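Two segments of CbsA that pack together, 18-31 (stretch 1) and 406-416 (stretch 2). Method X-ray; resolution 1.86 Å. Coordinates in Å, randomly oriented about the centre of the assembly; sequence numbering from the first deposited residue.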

# COMPACT_ATOMS: atom_id res chain seq x y z
N ASP A 18 15.41 1.13 10.78
CA ASP A 18 14.97 -0.24 11.04
C ASP A 18 14.93 -1.05 9.75
O ASP A 18 15.26 -2.24 9.75
CB ASP A 18 13.61 -0.24 11.72
CG ASP A 18 13.66 0.38 13.09
OD1 ASP A 18 14.71 0.25 13.77
OD2 ASP A 18 12.64 0.99 13.49
N TYR A 19 14.49 -0.43 8.65
CA TYR A 19 14.56 -1.11 7.36
C TYR A 19 16.01 -1.35 6.96
O TYR A 19 16.36 -2.43 6.49
CB TYR A 19 13.81 -0.29 6.30
CG TYR A 19 13.70 -0.95 4.95
CD1 TYR A 19 12.83 -2.02 4.74
CD2 TYR A 19 14.45 -0.50 3.87
CE1 TYR A 19 12.72 -2.63 3.50
CE2 TYR A 19 14.35 -1.11 2.62
CZ TYR A 19 13.49 -2.17 2.45
OH TYR A 19 13.38 -2.78 1.21
N SER A 20 16.88 -0.34 7.16
CA SER A 20 18.31 -0.55 6.93
C SER A 20 18.83 -1.74 7.72
O SER A 20 19.57 -2.58 7.18
CB SER A 20 19.09 0.72 7.29
OG SER A 20 18.66 1.81 6.48
N LYS A 21 18.44 -1.86 8.99
CA LYS A 21 18.95 -2.97 9.80
C LYS A 21 18.44 -4.31 9.29
O LYS A 21 19.18 -5.29 9.27
CB LYS A 21 18.58 -2.76 11.27
CG LYS A 21 18.84 -3.98 12.15
CD LYS A 21 18.95 -3.60 13.60
CE LYS A 21 17.80 -2.69 14.03
NZ LYS A 21 17.91 -2.35 15.48
N GLU A 22 17.17 -4.35 8.85
CA GLU A 22 16.65 -5.55 8.19
C GLU A 22 17.47 -5.90 6.96
O GLU A 22 17.89 -7.05 6.79
CB GLU A 22 15.18 -5.34 7.81
CG GLU A 22 14.20 -5.33 8.99
CD GLU A 22 12.75 -5.07 8.59
OE1 GLU A 22 12.52 -4.10 7.85
OE2 GLU A 22 11.85 -5.83 9.02
N VAL A 23 17.70 -4.92 6.08
CA VAL A 23 18.46 -5.18 4.86
C VAL A 23 19.87 -5.64 5.21
O VAL A 23 20.40 -6.57 4.59
CB VAL A 23 18.47 -3.92 3.97
CG1 VAL A 23 19.47 -4.04 2.84
CG2 VAL A 23 17.09 -3.70 3.40
N ASP A 24 20.50 -5.01 6.20
CA ASP A 24 21.85 -5.42 6.61
C ASP A 24 21.88 -6.89 7.01
O ASP A 24 22.86 -7.60 6.74
CB ASP A 24 22.35 -4.55 7.76
CG ASP A 24 22.73 -3.15 7.31
OD1 ASP A 24 23.05 -2.95 6.12
OD2 ASP A 24 22.75 -2.24 8.17
N SER A 25 20.80 -7.37 7.65
CA SER A 25 20.73 -8.78 8.05
C SER A 25 20.77 -9.72 6.85
O SER A 25 21.21 -10.87 6.98
CB SER A 25 19.47 -9.02 8.89
OG SER A 25 18.32 -9.25 8.08
N SER A 26 20.33 -9.25 5.68
CA SER A 26 20.40 -10.01 4.44
C SER A 26 21.74 -9.85 3.72
O SER A 26 22.23 -10.80 3.11
CB SER A 26 19.28 -9.58 3.48
OG SER A 26 18.05 -10.18 3.83
N ILE A 27 22.31 -8.65 3.76
CA ILE A 27 23.61 -8.42 3.12
C ILE A 27 24.65 -9.38 3.67
O ILE A 27 25.43 -9.99 2.92
CB ILE A 27 24.02 -6.95 3.30
CG1 ILE A 27 23.15 -6.04 2.44
CG2 ILE A 27 25.49 -6.77 2.97
CD1 ILE A 27 23.33 -4.58 2.76
N VAL A 28 24.69 -9.56 4.99
CA VAL A 28 25.74 -10.40 5.56
C VAL A 28 25.52 -11.88 5.25
O VAL A 28 26.47 -12.66 5.37
CB VAL A 28 25.87 -10.17 7.07
CG1 VAL A 28 26.19 -8.70 7.34
CG2 VAL A 28 24.62 -10.62 7.79
N LYS A 29 24.31 -12.30 4.86
CA LYS A 29 24.06 -13.70 4.52
C LYS A 29 24.47 -14.06 3.09
O LYS A 29 24.70 -15.24 2.82
CB LYS A 29 22.57 -14.05 4.69
CG LYS A 29 22.09 -14.09 6.13
CD LYS A 29 20.57 -14.25 6.21
CE LYS A 29 20.11 -14.30 7.66
NZ LYS A 29 18.63 -14.28 7.80
N VAL A 30 24.54 -13.09 2.17
CA VAL A 30 24.82 -13.36 0.77
C VAL A 30 26.30 -13.10 0.50
O VAL A 30 26.87 -12.13 1.02
CB VAL A 30 23.93 -12.50 -0.16
CG1 VAL A 30 22.44 -12.69 0.18
CG2 VAL A 30 24.30 -11.07 -0.07
N LYS A 31 26.92 -13.96 -0.31
CA LYS A 31 28.35 -13.80 -0.58
C LYS A 31 28.61 -13.10 -1.90
O LYS A 31 29.70 -12.56 -2.11
CB LYS A 31 29.06 -15.16 -0.54
CG LYS A 31 29.26 -15.60 0.90
CD LYS A 31 29.41 -17.10 1.06
CE LYS A 31 30.81 -17.45 1.58
NZ LYS A 31 31.42 -16.36 2.46
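Stretch 2 406-416: AGTWFHAHFVQ

Packing of residues 406-416 on residues 18-31 of CbsA, two segments of one chain whose touching residues lie at least 381 positions apart in sequence. Stretch 1 enters as a helix already under way, helical from before Asp-18, and passes into a loop toward Lys-31. Stretch 2 starts as a loop: Gly-407 has a positive phi (80/9), while Thr-408 and Trp-409 have extended backbone angles (-118/165 and -72/138), and Phe-410 occupies the N-cap position of a helix that begins at His-411 and continues past Gln-416. The two helices run nearly perpendicular, with a signed crossing angle of -86° and a closest axis approach of 10.5 Å. The backbones come closer where the loop leads into the second helix: CA of Glu-22 lies 6.4 Å from CA of Trp-409, and CA of Ser-26 lies 6.2 Å from CA of His-411, so one helical turn of stretch 1 spans two residues of stretch 2. Together the stretches bury 515 Å².

Along stretch 1, Tyr-19 (chi1 t) has its CA-to-CB bond sideways, but the end of its ring comes nearer: CE1 lies 3.7 Å from CZ3 of Trp-409, the rings oblique with planes at 78°, and OH lies 3.9 Å from CE1 of Phe-414. Glu-22 points toward stretch 2 and lays its aliphatic part on the indole, CB standing 3.5 Å over the centroid of the six-membered ring of Trp-409 in a CH-pi contact. Its carboxylate then reaches back along the loop, where OE2 accepts a hydrogen bond from water 1 (2.7 Å to the water O); that water also accepts a weak one from Trp-409 N (2.9 Å to the same O), bridging side chain and backbone. Val-23 is sideways, yet its CG2 touches two aromatic residues, 3.9 Å from CH2 of Trp-409 and 3.6 Å from CZ of Phe-414. Asp-24 points away. Ser-25 turns its OG back to its own helix, donating to O of Glu-22 at 2.6 Å, while the same OG lies 3.5 Å from CD1 of Trp-409.

Ser-26 is the polar centre of the contact. Its OG accepts a nearly straight hydrogen bond from NE1 of Trp-409 (2.9 Å, 173°) and shares a second with ND1 of His-411 (2.7 Å), so one hydroxyl joins the last part of the loop to the first turn of the second helix; OG also lies 3.6 Å from CD2 of Phe-414. Ile-27 points away.

Further along, the extended side chain of Lys-29 covers one face of the His-411 ring, CD lying 3.9 Å from its centroid and only 6° off the normal. Val-30 approaches that ring at its edge, CG1 to CE1 of His-411 at 4.0 Å, and CG1 also meets CG2 of Val-415 at 4.4 Å. Lys-31 is out of reach.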

# COMPACT_ATOMS: atom_id res chain seq x y z
N ALA A 406 3.72 -11.62 9.88
CA ALA A 406 3.49 -10.35 9.21
C ALA A 406 4.34 -9.23 9.79
O ALA A 406 4.42 -9.07 11.01
CB ALA A 406 2.00 -9.98 9.33
N GLY A 407 4.96 -8.45 8.91
CA GLY A 407 5.73 -7.29 9.31
C GLY A 407 7.13 -7.57 9.81
O GLY A 407 7.78 -6.65 10.33
N THR A 408 7.63 -8.80 9.70
CA THR A 408 9.00 -9.14 10.04
C THR A 408 9.73 -9.64 8.79
O THR A 408 9.12 -9.99 7.78
CB THR A 408 9.07 -10.19 11.15
OG1 THR A 408 8.64 -11.46 10.65
CG2 THR A 408 8.16 -9.79 12.29
N TRP A 409 11.06 -9.69 8.88
CA TRP A 409 11.89 -9.82 7.68
C TRP A 409 11.81 -11.21 7.06
O TRP A 409 11.88 -12.23 7.75
CB TRP A 409 13.34 -9.50 8.02
CG TRP A 409 14.15 -9.13 6.85
CD1 TRP A 409 15.26 -9.77 6.39
CD2 TRP A 409 13.93 -8.02 5.97
NE1 TRP A 409 15.76 -9.13 5.28
CE2 TRP A 409 14.97 -8.04 5.01
CE3 TRP A 409 12.97 -7.00 5.90
CZ2 TRP A 409 15.06 -7.09 3.99
CZ3 TRP A 409 13.08 -6.04 4.89
CH2 TRP A 409 14.12 -6.11 3.94
N PHE A 410 11.72 -11.25 5.73
CA PHE A 410 11.57 -12.48 4.96
C PHE A 410 12.72 -12.52 3.96
O PHE A 410 12.58 -12.07 2.82
CB PHE A 410 10.18 -12.51 4.29
CG PHE A 410 9.80 -13.85 3.68
CD1 PHE A 410 10.68 -14.92 3.65
CD2 PHE A 410 8.53 -14.02 3.15
CE1 PHE A 410 10.31 -16.12 3.09
CE2 PHE A 410 8.15 -15.22 2.58
CZ PHE A 410 9.04 -16.28 2.56
N HIS A 411 13.86 -13.08 4.40
CA HIS A 411 15.08 -13.05 3.60
C HIS A 411 14.88 -13.61 2.20
O HIS A 411 15.34 -13.02 1.22
CB HIS A 411 16.19 -13.82 4.33
CG HIS A 411 17.46 -13.93 3.55
ND1 HIS A 411 18.28 -12.85 3.31
CD2 HIS A 411 18.05 -15.00 2.97
CE1 HIS A 411 19.32 -13.24 2.60
NE2 HIS A 411 19.21 -14.54 2.38
N ALA A 412 14.17 -14.74 2.07
CA ALA A 412 14.01 -15.34 0.74
C ALA A 412 13.20 -14.44 -0.20
O ALA A 412 13.56 -14.29 -1.37
CB ALA A 412 13.37 -16.72 0.85
N HIS A 413 12.12 -13.83 0.30
CA HIS A 413 11.37 -12.88 -0.53
C HIS A 413 12.22 -11.67 -0.90
O HIS A 413 12.09 -11.11 -2.00
CB HIS A 413 10.11 -12.41 0.21
CG HIS A 413 9.01 -11.97 -0.71
ND1 HIS A 413 8.17 -10.93 -0.40
CD2 HIS A 413 8.60 -12.45 -1.90
CE1 HIS A 413 7.29 -10.78 -1.38
NE2 HIS A 413 7.52 -11.70 -2.30
N PHE A 414 13.08 -11.23 0.02
CA PHE A 414 13.89 -10.05 -0.23
C PHE A 414 14.85 -10.28 -1.39
O PHE A 414 14.90 -9.50 -2.34
CB PHE A 414 14.67 -9.66 1.02
CG PHE A 414 15.44 -8.38 0.87
CD1 PHE A 414 14.79 -7.20 0.57
CD2 PHE A 414 16.82 -8.37 1.03
CE1 PHE A 414 15.49 -5.99 0.43
CE2 PHE A 414 17.54 -7.17 0.89
CZ PHE A 414 16.88 -5.99 0.60
N VAL A 415 15.64 -11.36 -1.31
CA VAL A 415 16.56 -11.71 -2.38
C VAL A 415 15.82 -11.79 -3.71
O VAL A 415 16.29 -11.28 -4.73
CB VAL A 415 17.27 -13.04 -2.06
CG1 VAL A 415 18.05 -13.53 -3.28
CG2 VAL A 415 18.15 -12.88 -0.81
N GLN A 416 14.65 -12.42 -3.71
CA GLN A 416 13.86 -12.52 -4.93
C GLN A 416 13.45 -11.14 -5.43
O GLN A 416 13.60 -10.82 -6.62
CB GLN A 416 12.63 -13.42 -4.67
CG GLN A 416 11.57 -13.37 -5.76
CD GLN A 416 10.16 -13.72 -5.24
OE1 GLN A 416 9.92 -14.82 -4.74
NE2 GLN A 416 9.24 -12.77 -5.36
O HOH W 1 11.88 -7.74 10.89